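Dihydropyrimidinase (Brevibacillus agri, PDB 3SFW) catalyses the hydrolytic ring opening of dihydropyrimidines, probably at the pair of zinc ions bound in its amidohydrolase barrel. Local coordinates at residues E26-I31 with I385-A391; G8-T12 with Y48-P52; L170-K174 with A231-L235; W257-G261 with T457-P461. All blocks are in the same frame, centred on the assembly; numbering follows the deposited sequence.

Contact 1: residues E26-I31 with I385-A391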
loop_
_atom_site.group_PDB
_atom_site.type_symbol
_atom_site.label_atom_id
_atom_site.label_comp_id
_atom_site.label_asym_id
_atom_site.label_seq_id
_atom_site.Cartn_x
_atom_site.Cartn_y
_atom_site.Cartn_z
ATOM N N GLU A 26 -1.580 45.800 -21.312
ATOM C CA GLU A 26 -0.875 44.692 -20.620
ATOM C C GLU A 26 -1.674 43.381 -20.648
ATOM O O GLU A 26 -1.178 42.360 -20.174
ATOM C CB GLU A 26 -0.598 45.075 -19.179
ATOM C CG GLU A 26 0.314 46.319 -19.023
ATOM C CD GLU A 26 0.961 46.369 -17.655
ATOM O OE1 GLU A 26 0.288 46.106 -16.667
ATOM O OE2 GLU A 26 2.158 46.598 -17.590
ATOM N N LYS A 27 -2.897 43.440 -21.158
ATOM C CA LYS A 27 -3.893 42.378 -20.906
ATOM C C LYS A 27 -4.543 41.874 -22.190
ATOM O O LYS A 27 -4.638 42.585 -23.213
ATOM C CB LYS A 27 -4.965 42.905 -19.962
ATOM C CG LYS A 27 -4.487 42.821 -18.500
ATOM C CD LYS A 27 -5.500 43.340 -17.564
ATOM C CE LYS A 27 -4.866 43.694 -16.255
ATOM N NZ LYS A 27 -5.933 44.295 -15.375
ATOM N N VAL A 28 -4.949 40.611 -22.165
ATOM C CA VAL A 28 -5.744 40.082 -23.259
ATOM C C VAL A 28 -7.158 40.628 -23.133
ATOM O O VAL A 28 -7.708 40.630 -22.036
ATOM C CB VAL A 28 -5.788 38.550 -23.176
ATOM C CG1 VAL A 28 -6.760 37.991 -24.240
ATOM C CG2 VAL A 28 -4.348 37.964 -23.387
ATOM N N VAL A 29 -7.692 41.189 -24.224
ATOM C CA VAL A 29 -9.045 41.784 -24.193
ATOM C C VAL A 29 -10.061 41.083 -25.089
ATOM O O VAL A 29 -11.277 41.229 -24.867
ATOM C CB VAL A 29 -9.033 43.328 -24.495
ATOM C CG1 VAL A 29 -8.254 44.063 -23.401
ATOM C CG2 VAL A 29 -8.500 43.588 -25.886
ATOM N N ALA A 30 -9.600 40.300 -26.057
ATOM C CA ALA A 30 -10.529 39.522 -26.891
ATOM C C ALA A 30 -9.862 38.341 -27.513
ATOM O O ALA A 30 -8.653 38.350 -27.789
ATOM C CB ALA A 30 -11.154 40.442 -28.025
ATOM N N ILE A 31 -10.656 37.309 -27.786
ATOM C CA ILE A 31 -10.177 36.188 -28.527
ATOM C C ILE A 31 -11.309 35.842 -29.475
ATOM O O ILE A 31 -12.472 35.915 -29.088
ATOM C CB ILE A 31 -9.897 35.006 -27.591
ATOM C CG1 ILE A 31 -8.873 35.442 -26.496
ATOM C CG2 ILE A 31 -9.436 33.780 -28.440
ATOM C CD1 ILE A 31 -8.661 34.257 -25.397
ATOM N N ILE A 385 -4.254 31.803 -20.995
ATOM C CA ILE A 385 -4.599 32.743 -22.039
ATOM C C ILE A 385 -6.109 32.946 -22.061
ATOM O O ILE A 385 -6.820 32.065 -22.464
ATOM C CB ILE A 385 -4.096 32.268 -23.407
ATOM C CG1 ILE A 385 -2.550 32.236 -23.421
ATOM C CG2 ILE A 385 -4.596 33.262 -24.529
ATOM C CD1 ILE A 385 -1.971 31.703 -24.717
ATOM N N ALA A 386 -6.541 34.061 -21.476
ATOM C CA ALA A 386 -7.970 34.330 -21.307
ATOM C C ALA A 386 -8.175 35.806 -21.190
ATOM O O ALA A 386 -7.287 36.518 -20.729
ATOM C CB ALA A 386 -8.508 33.582 -20.045
ATOM N N VAL A 387 -9.368 36.273 -21.574
ATOM C CA VAL A 387 -9.719 37.653 -21.331
ATOM C C VAL A 387 -9.506 38.039 -19.880
ATOM O O VAL A 387 -9.952 37.337 -18.949
ATOM C CB VAL A 387 -11.182 37.942 -21.765
ATOM C CG1 VAL A 387 -11.568 39.378 -21.430
ATOM C CG2 VAL A 387 -11.272 37.741 -23.263
ATOM N N GLY A 388 -8.826 39.166 -19.700
ATOM C CA GLY A 388 -8.497 39.705 -18.388
ATOM C C GLY A 388 -7.155 39.265 -17.777
ATOM O O GLY A 388 -6.701 39.860 -16.807
ATOM N N SER A 389 -6.527 38.262 -18.368
ATOM C CA SER A 389 -5.212 37.782 -17.927
ATOM C C SER A 389 -4.107 38.682 -18.492
ATOM O O SER A 389 -4.288 39.337 -19.518
ATOM C CB SER A 389 -5.048 36.315 -18.349
ATOM O OG SER A 389 -5.999 35.540 -17.561
ATOM N N ASP A 390 -3.005 38.783 -17.764
ATOM C CA ASP A 390 -1.817 39.477 -18.327
ATOM C C ASP A 390 -1.459 38.769 -19.633
ATOM O O ASP A 390 -1.519 37.535 -19.734
ATOM C CB ASP A 390 -0.637 39.363 -17.358
ATOM C CG ASP A 390 -0.722 40.322 -16.192
ATOM O OD1 ASP A 390 -1.739 41.063 -16.062
ATOM O OD2 ASP A 390 0.203 40.278 -15.330
ATOM N N ALA A 391 -1.041 39.550 -20.629
ATOM C CA ALA A 391 -0.719 39.018 -21.918
ATOM C C ALA A 391 0.711 38.466 -21.840
ATOM O O ALA A 391 1.644 39.077 -22.354
ATOM C CB ALA A 391 -0.814 40.160 -22.961
HETATM O O HOH W 1 -8.022 41.936 -15.537
#
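A beta-sandwich beside the catalytic barrel is a recurrent feature of dihydropyrimidinases, and here a type II turn, Ala-386 to Ser-389, is docked onto strand 27-32, outermost in its sheet within this chain. Three backbone hydrogen bonds hold the two together: Ala-391 N to Glu-26 O (2.8 Å), Val-28 N to Ser-389 O (3.0 Å) and Gly-388 N to Val-28 O (3.0 Å). They frame a single bridge between Lys-27 and Asp-390, whose CA atoms lie 4.4 Å apart. Gly-388, with phi at 91°, occupies the turn position where a side chain would jam against the preceding carbonyl. Val-28 points into the contact, its CG2 4.2 Å from Ala-391 CB, while Ile-31 CD1 reaches Ile-385 CG2 at 4.3 Å. Val-29 and Ala-30 both face Leu-22 in a classic bulge, and Ala-30 and Ile-31 pair antiparallel with a strand of the second subunit. On the solvent side of the turn a water bridges the segments, accepting from Lys-27 NZ (3.2 Å) and donating to Gly-388 O (2.8 Å).

Contact 2: residues G8-T12 with Y48-P52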
loop_
_atom_site.group_PDB
_atom_site.type_symbol
_atom_site.label_atom_id
_atom_site.label_comp_id
_atom_site.label_asym_id
_atom_site.label_seq_id
_atom_site.Cartn_x
_atom_site.Cartn_y
_atom_site.Cartn_z
ATOM N N GLY A 8 -2.717 31.564 -35.224
ATOM C CA GLY A 8 -2.051 30.583 -34.357
ATOM C C GLY A 8 -3.061 29.624 -33.717
ATOM O O GLY A 8 -4.286 29.780 -33.911
ATOM N N THR A 9 -2.536 28.611 -33.028
ATOM C CA THR A 9 -3.353 27.642 -32.252
ATOM C C THR A 9 -3.109 27.851 -30.759
ATOM O O THR A 9 -1.983 27.708 -30.285
ATOM C CB THR A 9 -2.988 26.246 -32.638
ATOM O OG1 THR A 9 -3.153 26.110 -34.051
ATOM C CG2 THR A 9 -3.890 25.193 -31.915
ATOM N N VAL A 10 -4.142 28.329 -30.065
ATOM C CA VAL A 10 -4.091 28.532 -28.598
ATOM C C VAL A 10 -4.211 27.179 -27.885
ATOM O O VAL A 10 -5.097 26.400 -28.186
ATOM C CB VAL A 10 -5.254 29.448 -28.143
ATOM C CG1 VAL A 10 -5.244 29.678 -26.554
ATOM C CG2 VAL A 10 -5.153 30.795 -28.908
ATOM N N VAL A 11 -3.304 26.910 -26.946
ATOM C CA VAL A 11 -3.392 25.693 -26.138
ATOM C C VAL A 11 -3.259 26.152 -24.720
ATOM O O VAL A 11 -2.318 26.880 -24.380
ATOM C CB VAL A 11 -2.203 24.729 -26.401
ATOM C CG1 VAL A 11 -2.347 23.464 -25.502
ATOM C CG2 VAL A 11 -2.134 24.363 -27.866
ATOM N N THR A 12 -4.229 25.805 -23.887
ATOM C CA THR A 12 -4.124 26.131 -22.467
ATOM C C THR A 12 -4.264 24.818 -21.693
ATOM O O THR A 12 -4.119 23.727 -22.270
ATOM C CB THR A 12 -5.214 27.100 -22.015
ATOM O OG1 THR A 12 -6.483 26.439 -22.109
ATOM C CG2 THR A 12 -5.230 28.429 -22.873
ATOM N N TYR A 48 2.464 28.212 -35.380
ATOM C CA TYR A 48 2.868 28.203 -33.950
ATOM C C TYR A 48 1.703 27.807 -33.051
ATOM O O TYR A 48 0.520 28.124 -33.345
ATOM C CB TYR A 48 3.359 29.597 -33.502
ATOM C CG TYR A 48 4.523 30.175 -34.315
ATOM C CD1 TYR A 48 5.445 29.351 -34.979
ATOM C CD2 TYR A 48 4.654 31.547 -34.447
ATOM C CE1 TYR A 48 6.518 29.925 -35.721
ATOM C CE2 TYR A 48 5.695 32.106 -35.164
ATOM C CZ TYR A 48 6.606 31.306 -35.799
ATOM O OH TYR A 48 7.660 31.925 -36.467
ATOM N N TYR A 49 2.052 27.269 -31.894
ATOM C CA TYR A 49 1.195 27.328 -30.726
ATOM C C TYR A 49 1.350 28.674 -29.964
ATOM O O TYR A 49 2.452 29.218 -29.860
ATOM C CB TYR A 49 1.576 26.225 -29.732
ATOM C CG TYR A 49 1.242 24.835 -30.186
ATOM C CD1 TYR A 49 -0.046 24.520 -30.640
ATOM C CD2 TYR A 49 2.216 23.824 -30.168
ATOM C CE1 TYR A 49 -0.337 23.226 -31.056
ATOM C CE2 TYR A 49 1.925 22.532 -30.576
ATOM C CZ TYR A 49 0.676 22.262 -31.078
ATOM O OH TYR A 49 0.390 20.964 -31.432
ATOM N N LEU A 50 0.238 29.194 -29.448
ATOM C CA LEU A 50 0.276 30.258 -28.429
ATOM C C LEU A 50 0.109 29.549 -27.089
ATOM O O LEU A 50 -0.964 28.979 -26.813
ATOM C CB LEU A 50 -0.886 31.241 -28.600
ATOM C CG LEU A 50 -0.869 32.218 -29.770
ATOM C CD1 LEU A 50 -0.791 31.542 -31.050
ATOM C CD2 LEU A 50 -2.040 33.221 -29.751
ATOM N N LEU A 51 1.136 29.623 -26.253
ATOM C CA LEU A 51 1.122 28.997 -24.907
ATOM C C LEU A 51 1.062 30.065 -23.853
ATOM O O LEU A 51 1.678 31.117 -24.023
ATOM C CB LEU A 51 2.404 28.190 -24.700
ATOM C CG LEU A 51 2.692 27.140 -25.786
ATOM C CD1 LEU A 51 4.030 26.443 -25.531
ATOM C CD2 LEU A 51 1.557 26.113 -25.819
ATOM N N PRO A 52 0.371 29.808 -22.726
ATOM C CA PRO A 52 0.588 30.699 -21.575
ATOM C C PRO A 52 2.061 30.645 -21.180
ATOM O O PRO A 52 2.662 29.558 -21.177
ATOM C CB PRO A 52 -0.293 30.077 -20.453
ATOM C CG PRO A 52 -1.319 29.210 -21.208
ATOM C CD PRO A 52 -0.487 28.656 -22.386
HETATM O O HOH W 2 -1.021 26.977 -35.406
#
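This is a parallel beta pairing, in which the short strand 9-11 from the N-terminal part of the chain runs beside the start of strand 49-59, the long strand that carries the chain on to the zinc-binding His-58. The two short axes approach to 4.6 Å and diverge by 27°. Thr-9 lies opposite Tyr-49 and Val-10 opposite Leu-50, with CA atoms 4.8 and 4.7 Å apart. As expected of parallel strands, one residue bonds to both flanks of its neighbour: Thr-9 N donates to Tyr-48 O (3.1 Å) and Thr-9 O accepts from Leu-50 N (2.8 Å), after which Val-11 N continues to Leu-50 O (3.1 Å). A water accepting from Thr-9 OG1 (2.7 Å) and donating to Tyr-48 O (2.8 Å) closes the outer end. On one face Val-10 CG2 meets Leu-50 CD2 at 4.0 Å; Val-11 CG2 packs against Tyr-49 CD1 at 3.5 Å. Gly-8 leaves room for Leu-50 CD1, 3.7 Å from Gly-8 CA, where a CB would clash. Strand 16-18 flanks strand 9-11 and strand 393-403 flanks strand 49-59, both antiparallel, while helix 361-376 packs on Val-11, Tyr-49 and Pro-52.

Contact 3: residues L170-K174 with A231-L235; sequences LIRAK and ADAQL
Helix 163-176 of the alpha/beta barrel packs against the turn that leads from helix 214-230 into strand 234-237, where the small Ala-231 and Ala-233 leave room for Leu-170. Residues 170-174 form regular helix, with Lys-174 N bonded to Leu-170 O at 2.9 Å. Opposite them the chain leaves helix 214-230 through a Schellman motif, Asp-232 taking positive phi (55°), and extends at Ala-233. Ile-171 lies nearest Ala-231 and Lys-174 nearest Ala-233, with CA atoms 5.4 and 5.0 Å apart. The main bump is Leu-170 (chi1 m, chi2 t): its CB touches Ala-231 CB at 3.9 Å, its CD2 lies 3.9 Å from Ala-233 CB, and CD2 extends to Leu-235 CD1 at 4.4 Å. Ile-171 CG1 fits against Ala-231 CB at 3.8 Å. Lys-174 (chi1, chi2 and chi3 t, chi4 p) arches over the turn, its NZ donating to Asp-232 O at 3.0 Å and forming a salt bridge, weak as a hydrogen bond, with Asp-232 OD2 at 3.2 Å. A water links Lys-174 O (2.8 Å) to Gln-234 NE2 (2.9 Å), which also bonds to Ala-178 O. Strands 180-182 and 258-263 flank strand 234-237, and helix 214-230 packs on Leu-170 and Leu-235.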
loop_
_atom_site.group_PDB
_atom_site.type_symbol
_atom_site.label_atom_id
_atom_site.label_comp_id
_atom_site.label_asym_id
_atom_site.label_seq_id
_atom_site.Cartn_x
_atom_site.Cartn_y
_atom_site.Cartn_z
ATOM N N LEU A 170 3.921 24.883 9.730
ATOM C CA LEU A 170 2.687 24.332 9.082
ATOM C C LEU A 170 1.412 24.802 9.791
ATOM O O LEU A 170 0.435 25.198 9.132
ATOM C CB LEU A 170 2.716 22.795 9.058
ATOM C CG LEU A 170 3.675 22.189 8.006
ATOM C CD1 LEU A 170 4.067 20.736 8.468
ATOM C CD2 LEU A 170 2.993 22.187 6.602
ATOM N N ILE A 171 1.470 24.850 11.121
ATOM C CA ILE A 171 0.319 25.320 11.907
ATOM C C ILE A 171 0.041 26.775 11.614
ATOM O O ILE A 171 -1.099 27.176 11.372
ATOM C CB ILE A 171 0.537 25.101 13.406
ATOM C CG1 ILE A 171 0.472 23.585 13.679
ATOM C CG2 ILE A 171 -0.563 25.778 14.229
ATOM C CD1 ILE A 171 0.849 23.216 15.005
ATOM N N ARG A 172 1.089 27.567 11.638
ATOM C CA ARG A 172 0.951 29.002 11.369
ATOM C C ARG A 172 0.512 29.239 9.933
ATOM O O ARG A 172 -0.273 30.145 9.657
ATOM C CB ARG A 172 2.279 29.688 11.658
ATOM C CG ARG A 172 2.211 31.227 11.456
ATOM C CD ARG A 172 1.124 31.865 12.371
ATOM N NE ARG A 172 1.374 33.309 12.563
ATOM C CZ ARG A 172 0.432 34.236 12.806
ATOM N NH1 ARG A 172 0.793 35.519 12.902
ATOM N NH2 ARG A 172 -0.853 33.908 12.936
ATOM N N ALA A 173 1.105 28.507 8.991
ATOM C CA ALA A 173 0.700 28.610 7.587
ATOM C C ALA A 173 -0.782 28.291 7.377
ATOM O O ALA A 173 -1.438 28.937 6.555
ATOM C CB ALA A 173 1.597 27.683 6.680
ATOM N N LYS A 174 -1.291 27.262 8.044
ATOM C CA LYS A 174 -2.712 26.970 7.924
ATOM C C LYS A 174 -3.535 28.163 8.418
ATOM O O LYS A 174 -4.521 28.548 7.786
ATOM C CB LYS A 174 -3.113 25.734 8.707
ATOM C CG LYS A 174 -4.607 25.425 8.440
ATOM C CD LYS A 174 -5.277 24.729 9.584
ATOM C CE LYS A 174 -6.790 24.449 9.259
ATOM N NZ LYS A 174 -6.985 23.889 7.876
ATOM N N ALA A 231 -1.163 18.876 11.313
ATOM C CA ALA A 231 -1.509 20.294 11.329
ATOM C C ALA A 231 -2.762 20.647 10.524
ATOM O O ALA A 231 -3.142 21.840 10.462
ATOM C CB ALA A 231 -0.303 21.144 10.824
ATOM N N ASP A 232 -3.290 19.680 9.766
ATOM C CA ASP A 232 -4.349 19.941 8.785
ATOM C C ASP A 232 -3.983 21.046 7.764
ATOM O O ASP A 232 -4.812 21.906 7.417
ATOM C CB ASP A 232 -5.652 20.307 9.504
ATOM C CG ASP A 232 -6.849 20.293 8.577
ATOM O OD1 ASP A 232 -6.804 19.596 7.556
ATOM O OD2 ASP A 232 -7.858 20.964 8.882
ATOM N N ALA A 233 -2.737 21.043 7.334
ATOM C CA ALA A 233 -2.192 22.182 6.577
ATOM C C ALA A 233 -2.063 21.805 5.096
ATOM O O ALA A 233 -2.727 20.868 4.619
ATOM C CB ALA A 233 -0.837 22.581 7.170
ATOM N N GLN A 234 -1.281 22.575 4.335
ATOM C CA GLN A 234 -1.092 22.220 2.913
ATOM C C GLN A 234 0.401 22.237 2.588
ATOM O O GLN A 234 1.123 23.117 3.050
ATOM C CB GLN A 234 -1.855 23.172 1.980
ATOM C CG GLN A 234 -1.706 24.698 2.345
ATOM C CD GLN A 234 -2.877 25.190 3.239
ATOM O OE1 GLN A 234 -3.919 24.541 3.346
ATOM N NE2 GLN A 234 -2.674 26.317 3.922
ATOM N N LEU A 235 0.867 21.223 1.839
ATOM C CA LEU A 235 2.296 20.962 1.695
ATOM C C LEU A 235 2.613 20.882 0.224
ATOM O O LEU A 235 1.836 20.309 -0.548
ATOM C CB LEU A 235 2.655 19.591 2.332
ATOM C CG LEU A 235 4.153 19.197 2.214
ATOM C CD1 LEU A 235 4.979 20.081 3.233
ATOM C CD2 LEU A 235 4.305 17.726 2.617
HETATM O O HOH W 3 -4.872 27.786 5.083
#

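Contact 4: residues W257-G261 with T457-P461; sequences WNVYG and TFARP
The C-terminal tail lies against a strand of the barrel through side chains, with no direct hydrogen bond between the two segments. Tyr-260, Arg-460 and Asn-258 contribute most of the modest buried surface. The tail is extended, and the nearest CA atoms, those of Asn-258 and Arg-460, are 8.1 Å apart. Asn-258 centres an inverse gamma turn (phi -91°, psi 72°). Tyr-260 (chi1 m, chi2 97°) points toward the tail: its CE1 lies 3.7 Å from Phe-458 CZ, the ring planes oblique at 55° and centroids 6.0 Å apart, while its OH sits 3.5 Å from Arg-460 CG and 3.8 Å from Pro-461 CD. Arg-460 (chi1 m, chi2 t, chi3 m) brings CD within 3.3 Å of Asn-258 OD1. The polar ends bond across the interface, Asn-258 OD1 to Lys-305 and Arg-460 NH2 to Gly-357, both of the second subunit. Strand 258-263 lies between strands 234-237 and 311-312, and Leu-375 of helix 361-376 packs on Tyr-260, Phe-458 and Pro-461.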
loop_
_atom_site.group_PDB
_atom_site.type_symbol
_atom_site.label_atom_id
_atom_site.label_comp_id
_atom_site.label_asym_id
_atom_site.label_seq_id
_atom_site.Cartn_x
_atom_site.Cartn_y
_atom_site.Cartn_z
ATOM N N TRP A 257 -5.433 14.249 1.824
ATOM C CA TRP A 257 -4.620 15.318 2.370
ATOM C C TRP A 257 -4.181 16.293 1.291
ATOM O O TRP A 257 -4.120 15.953 0.096
ATOM C CB TRP A 257 -3.433 14.787 3.142
ATOM C CG TRP A 257 -3.877 13.866 4.267
ATOM C CD1 TRP A 257 -5.117 13.819 4.847
ATOM C CD2 TRP A 257 -3.091 12.889 4.921
ATOM N NE1 TRP A 257 -5.136 12.888 5.862
ATOM C CE2 TRP A 257 -3.892 12.325 5.950
ATOM C CE3 TRP A 257 -1.737 12.539 4.857
ATOM C CZ2 TRP A 257 -3.408 11.365 6.833
ATOM C CZ3 TRP A 257 -1.252 11.605 5.752
ATOM C CH2 TRP A 257 -2.084 11.019 6.726
ATOM N N ASN A 258 -3.928 17.536 1.710
ATOM C CA ASN A 258 -3.599 18.604 0.748
ATOM C C ASN A 258 -2.085 18.679 0.534
ATOM O O ASN A 258 -1.380 19.512 1.113
ATOM C CB ASN A 258 -4.227 19.918 1.230
ATOM C CG ASN A 258 -5.761 19.799 1.286
ATOM O OD1 ASN A 258 -6.356 19.228 0.363
ATOM N ND2 ASN A 258 -6.337 20.057 2.443
ATOM N N VAL A 259 -1.601 17.658 -0.179
ATOM C CA VAL A 259 -0.185 17.462 -0.427
ATOM C C VAL A 259 0.003 17.516 -1.938
ATOM O O VAL A 259 -0.656 16.767 -2.691
ATOM C CB VAL A 259 0.286 16.088 0.106
ATOM C CG1 VAL A 259 1.772 15.797 -0.345
ATOM C CG2 VAL A 259 0.130 16.058 1.664
ATOM N N TYR A 260 0.918 18.396 -2.367
ATOM C CA TYR A 260 1.224 18.604 -3.794
ATOM C C TYR A 260 2.686 18.334 -4.017
ATOM O O TYR A 260 3.470 18.405 -3.085
ATOM C CB TYR A 260 0.966 20.092 -4.178
ATOM C CG TYR A 260 -0.439 20.484 -3.793
ATOM C CD1 TYR A 260 -0.684 21.146 -2.589
ATOM C CD2 TYR A 260 -1.531 20.037 -4.527
ATOM C CE1 TYR A 260 -1.975 21.415 -2.153
ATOM C CE2 TYR A 260 -2.830 20.355 -4.121
ATOM C CZ TYR A 260 -3.028 21.056 -2.924
ATOM O OH TYR A 260 -4.299 21.380 -2.497
ATOM N N GLY A 261 3.044 17.984 -5.265
ATOM C CA GLY A 261 4.450 17.695 -5.599
ATOM C C GLY A 261 4.902 18.306 -6.913
ATOM O O GLY A 261 4.134 18.407 -7.886
ATOM N N THR A 457 -3.368 34.534 -0.935
ATOM C CA THR A 457 -3.318 33.432 0.037
ATOM C C THR A 457 -3.801 32.166 -0.589
ATOM O O THR A 457 -4.484 32.196 -1.622
ATOM C CB THR A 457 -4.111 33.723 1.314
ATOM O OG1 THR A 457 -5.420 34.154 0.954
ATOM C CG2 THR A 457 -3.403 34.864 2.136
ATOM N N PHE A 458 -3.519 31.043 0.060
ATOM C CA PHE A 458 -3.701 29.773 -0.597
ATOM C C PHE A 458 -5.158 29.400 -0.808
ATOM O O PHE A 458 -5.977 29.453 0.136
ATOM C CB PHE A 458 -3.032 28.663 0.216
ATOM C CG PHE A 458 -3.042 27.337 -0.496
ATOM C CD1 PHE A 458 -2.213 27.128 -1.604
ATOM C CD2 PHE A 458 -3.879 26.329 -0.076
ATOM C CE1 PHE A 458 -2.220 25.899 -2.240
ATOM C CE2 PHE A 458 -3.884 25.103 -0.723
ATOM C CZ PHE A 458 -3.084 24.913 -1.806
ATOM N N ALA A 459 -5.456 28.924 -2.018
ATOM C CA ALA A 459 -6.733 28.287 -2.311
ATOM C C ALA A 459 -6.452 26.990 -3.080
ATOM O O ALA A 459 -5.649 26.968 -4.043
ATOM C CB ALA A 459 -7.571 29.218 -3.155
ATOM N N ARG A 460 -7.120 25.908 -2.702
ATOM C CA ARG A 460 -6.893 24.652 -3.432
ATOM C C ARG A 460 -7.293 24.789 -4.910
ATOM O O ARG A 460 -8.341 25.382 -5.230
ATOM C CB ARG A 460 -7.647 23.514 -2.763
ATOM C CG ARG A 460 -7.057 23.157 -1.372
ATOM C CD ARG A 460 -7.737 21.941 -0.794
ATOM N NE ARG A 460 -9.141 22.198 -0.514
ATOM C CZ ARG A 460 -9.589 22.657 0.655
ATOM N NH1 ARG A 460 -8.727 22.925 1.636
ATOM N NH2 ARG A 460 -10.900 22.831 0.854
ATOM N N PRO A 461 -6.499 24.203 -5.806
ATOM C CA PRO A 461 -6.828 24.299 -7.219
ATOM C C PRO A 461 -8.144 23.609 -7.618
ATOM O O PRO A 461 -8.764 24.132 -8.600
ATOM C CB PRO A 461 -5.634 23.660 -7.926
ATOM C CG PRO A 461 -5.059 22.688 -6.947
ATOM C CD PRO A 461 -5.330 23.339 -5.554
#

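Overall arrangement
The four contacts divide between two regions of the subunit. Contacts 1 and 2 have centres 13 Å apart and touch through Ile-385, which packs on Leu-50, Leu-51 and Pro-52; their segments alternate along the chain, interlocking its N-terminal part with residues 385-391. Contacts 3 and 4 lie in the barrel, 10 Å apart between centres, on the neighbouring parallel strands 234-237 and 258-263. They follow contact 2 in series, and contact 3 is nested within the loop closed by contact 1. Contacts 2 and 3 are 37 Å apart between centres. Contacts 1 and 4 do not touch, their nearest atoms about 15 Å apart, yet both meet the second subunit, so sandwich and C-terminal tail each contribute to that interface.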